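Local atomic coordinates of predicted ATPase involved in replication control, Cdc46/Mcm family (Methanopyrus kandleri AV19, PDB entry 3F8T), a protein that is an archaeal MCM homolog that probably binds ATP and single-stranded DNA and may act as a helicase in replication. Residues Ala312-Pro315 and His316-Ala319. The protein carries 2 engineered substitutions. Numbering follows the deposited sequence.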
ATOM      1  N   ALA A 312       0.234   9.399  23.935  1.00 25.77           N
ATOM      2  CA  ALA A 312      -0.336   9.811  22.656  1.00 25.66           C
ATOM      3  C   ALA A 312      -1.485  10.802  22.888  1.00 25.20           C
ATOM      4  O   ALA A 312      -2.451  10.455  23.571  1.00 25.88           O
ATOM      5  CB  ALA A 312      -0.850   8.590  21.906  1.00 24.82           C
ATOM      6  N   PRO A 313      -1.388  12.024  22.332  1.00 25.08           N
ATOM      7  CA  PRO A 313      -2.476  12.986  22.552  1.00 25.33           C
ATOM      8  C   PRO A 313      -3.793  12.511  21.957  1.00 24.68           C
ATOM      9  O   PRO A 313      -3.813  11.764  20.982  1.00 23.87           O
ATOM     10  CB  PRO A 313      -1.987  14.258  21.832  1.00 25.23           C
ATOM     11  CG  PRO A 313      -0.511  14.081  21.731  1.00 25.85           C
ATOM     12  CD  PRO A 313      -0.327  12.610  21.498  1.00 25.14           C
ATOM     13  N   GLU A 314      -4.885  12.952  22.556  1.00 24.29           N
ATOM     14  CA  GLU A 314      -6.211  12.525  22.148  1.00 24.88           C
ATOM     15  C   GLU A 314      -6.524  12.638  20.636  1.00 24.13           C
ATOM     16  O   GLU A 314      -7.043  11.670  20.048  1.00 23.93           O
ATOM     17  CB  GLU A 314      -7.266  13.261  22.985  1.00 25.30           C
ATOM     18  CG  GLU A 314      -8.533  12.513  23.154  1.00 29.40           C
ATOM     19  CD  GLU A 314      -9.421  13.110  24.241  1.00 34.84           C
ATOM     20  OE1 GLU A 314      -9.366  14.341  24.475  1.00 35.95           O
ATOM     21  OE2 GLU A 314     -10.182  12.330  24.860  1.00 39.12           O
ATOM     22  N   PRO A 315      -6.238  13.803  20.005  1.00 24.05           N
ATOM     23  CA  PRO A 315      -6.481  13.916  18.560  1.00 22.91           C
ATOM     24  C   PRO A 315      -5.748  12.857  17.726  1.00 22.43           C
ATOM     25  O   PRO A 315      -6.328  12.322  16.778  1.00 21.45           O
ATOM     26  CB  PRO A 315      -5.970  15.324  18.238  1.00 23.86           C
ATOM     27  CG  PRO A 315      -6.225  16.083  19.541  1.00 24.40           C
ATOM     28  CD  PRO A 315      -5.756  15.090  20.560  1.00 24.27           C
ATOM     29  N   HIS A 316      -4.494  12.571  18.087  1.00 21.48           N
ATOM     30  CA  HIS A 316      -3.713  11.471  17.497  1.00 21.09           C
ATOM     31  C   HIS A 316      -4.354  10.097  17.718  1.00 21.31           C
ATOM     32  O   HIS A 316      -4.401   9.290  16.797  1.00 20.88           O
ATOM     33  CB  HIS A 316      -2.295  11.462  18.049  1.00 21.22           C
ATOM     34  CG  HIS A 316      -1.487  12.662  17.658  1.00 21.47           C
ATOM     35  ND1 HIS A 316      -1.786  13.932  18.098  1.00 23.00           N
ATOM     36  CD2 HIS A 316      -0.398  12.786  16.864  1.00 23.25           C
ATOM     37  CE1 HIS A 316      -0.904  14.787  17.605  1.00 23.47           C
ATOM     38  NE2 HIS A 316      -0.051  14.116  16.850  1.00 23.04           N
ATOM     39  N   ARG A 317      -4.837   9.831  18.930  1.00 21.12           N
ATOM     40  CA  ARG A 317      -5.557   8.581  19.205  1.00 21.73           C
ATOM     41  C   ARG A 317      -6.829   8.420  18.375  1.00 22.32           C
ATOM     42  O   ARG A 317      -7.088   7.335  17.825  1.00 22.17           O
ATOM     43  CB  ARG A 317      -5.833   8.415  20.704  1.00 22.22           C
ATOM     44  CG  ARG A 317      -4.562   8.466  21.508  1.00 22.96           C
ATOM     45  CD  ARG A 317      -4.771   8.041  22.963  1.00 29.03           C
ATOM     46  NE  ARG A 317      -5.969   8.601  23.576  1.00 31.35           N
ATOM     47  CZ  ARG A 317      -5.972   9.600  24.453  1.00 33.51           C
ATOM     48  NH1 ARG A 317      -4.839  10.196  24.811  1.00 34.60           N
ATOM     49  NH2 ARG A 317      -7.119  10.006  24.975  1.00 34.25           N
ATOM     50  N   TRP A 318      -7.630   9.478  18.289  1.00 22.48           N
ATOM     51  CA  TRP A 318      -8.808   9.465  17.415  1.00 23.30           C
ATOM     52  C   TRP A 318      -8.461   9.142  15.959  1.00 22.27           C
ATOM     53  O   TRP A 318      -9.139   8.342  15.329  1.00 21.17           O
ATOM     54  CB  TRP A 318      -9.547  10.797  17.453  1.00 25.11           C
ATOM     55  CG  TRP A 318     -10.138  11.135  18.780  1.00 28.51           C
ATOM     56  CD1 TRP A 318     -10.475  10.271  19.784  1.00 31.00           C
ATOM     57  CD2 TRP A 318     -10.499  12.446  19.233  1.00 30.49           C
ATOM     58  NE1 TRP A 318     -11.018  10.970  20.844  1.00 32.91           N
ATOM     59  CE2 TRP A 318     -11.040  12.306  20.530  1.00 32.93           C
ATOM     60  CE3 TRP A 318     -10.413  13.725  18.663  1.00 31.67           C
ATOM     61  CZ2 TRP A 318     -11.501  13.403  21.273  1.00 31.89           C
ATOM     62  CZ3 TRP A 318     -10.856  14.811  19.396  1.00 31.10           C
ATOM     63  CH2 TRP A 318     -11.396  14.644  20.692  1.00 30.74           C
ATOM     64  N   ALA A 319      -7.409   9.771  15.438  1.00 21.98           N
ATOM     65  CA  ALA A 319      -6.968   9.520  14.062  1.00 22.02           C
ATOM     66  C   ALA A 319      -6.581   8.069  13.905  1.00 21.94           C
ATOM     67  O   ALA A 319      -7.002   7.399  12.940  1.00 22.27           O
ATOM     68  CB  ALA A 319      -5.781  10.433  13.688  1.00 21.74           C
TER
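Arg317 folds back over the first turn of helix 314-326 and gives NH1 to the carbonyl oxygen of Ala312, at 2.7 Å in a moderately bent hydrogen bond (144°), the oxygen sitting near the guanidinium edge but tilted from its plane. With CG anti to the carbonyl carbon (chi1 -57°), Arg317 CG comes against Ala312 CB, 3.7 Å away; the bend at chi3 then turns one guanidinium face over Glu314 CA. Arg317 NH2 lies 3.4 Å from Glu314 CG and forms a long salt bridge with Glu314 OE2, the carboxylate and guanidinium planes being 46° apart.

The extended Glu314 side chain also crosses the indole of Trp318 at an angle, its CG and CD each 3.6 Å from Trp318 CZ2, while Glu314 O sits over one face of that ring, offset toward the rim. The His316 ring meets Pro313 obliquely in an off-centre CH-pi contact from CD. No partner is found for the buried His316 ND1, whereas His316 NE2 is hydrogen-bonded to Thr274 O.

Beneath these side chains the helix begins at Pro313, the N-cap, whose carbonyl O accepts Arg317 N at 3.0 Å; Trp318 N to Glu314 O and Ala319 N to Pro315 O continue the i to i+4 ladder. Pro315, His316 and Ala319 pack on Leu276 of helix 276-279, joining this helix to its neighbour in the MCM P-loop domain. Arg317 NE reaches further, to a salt bridge with Asp364.

Replacing Arg317 by alanine removes the guanidinium and is likely to leave Ala312 O without this donor and Asp364 without this salt-bridge partner. With one guanidinium shared among a carbonyl and two carboxylates, the charge of Arg317 is likely to be held chiefly by Asp364, and Glu314 to add a weaker electrostatic pull.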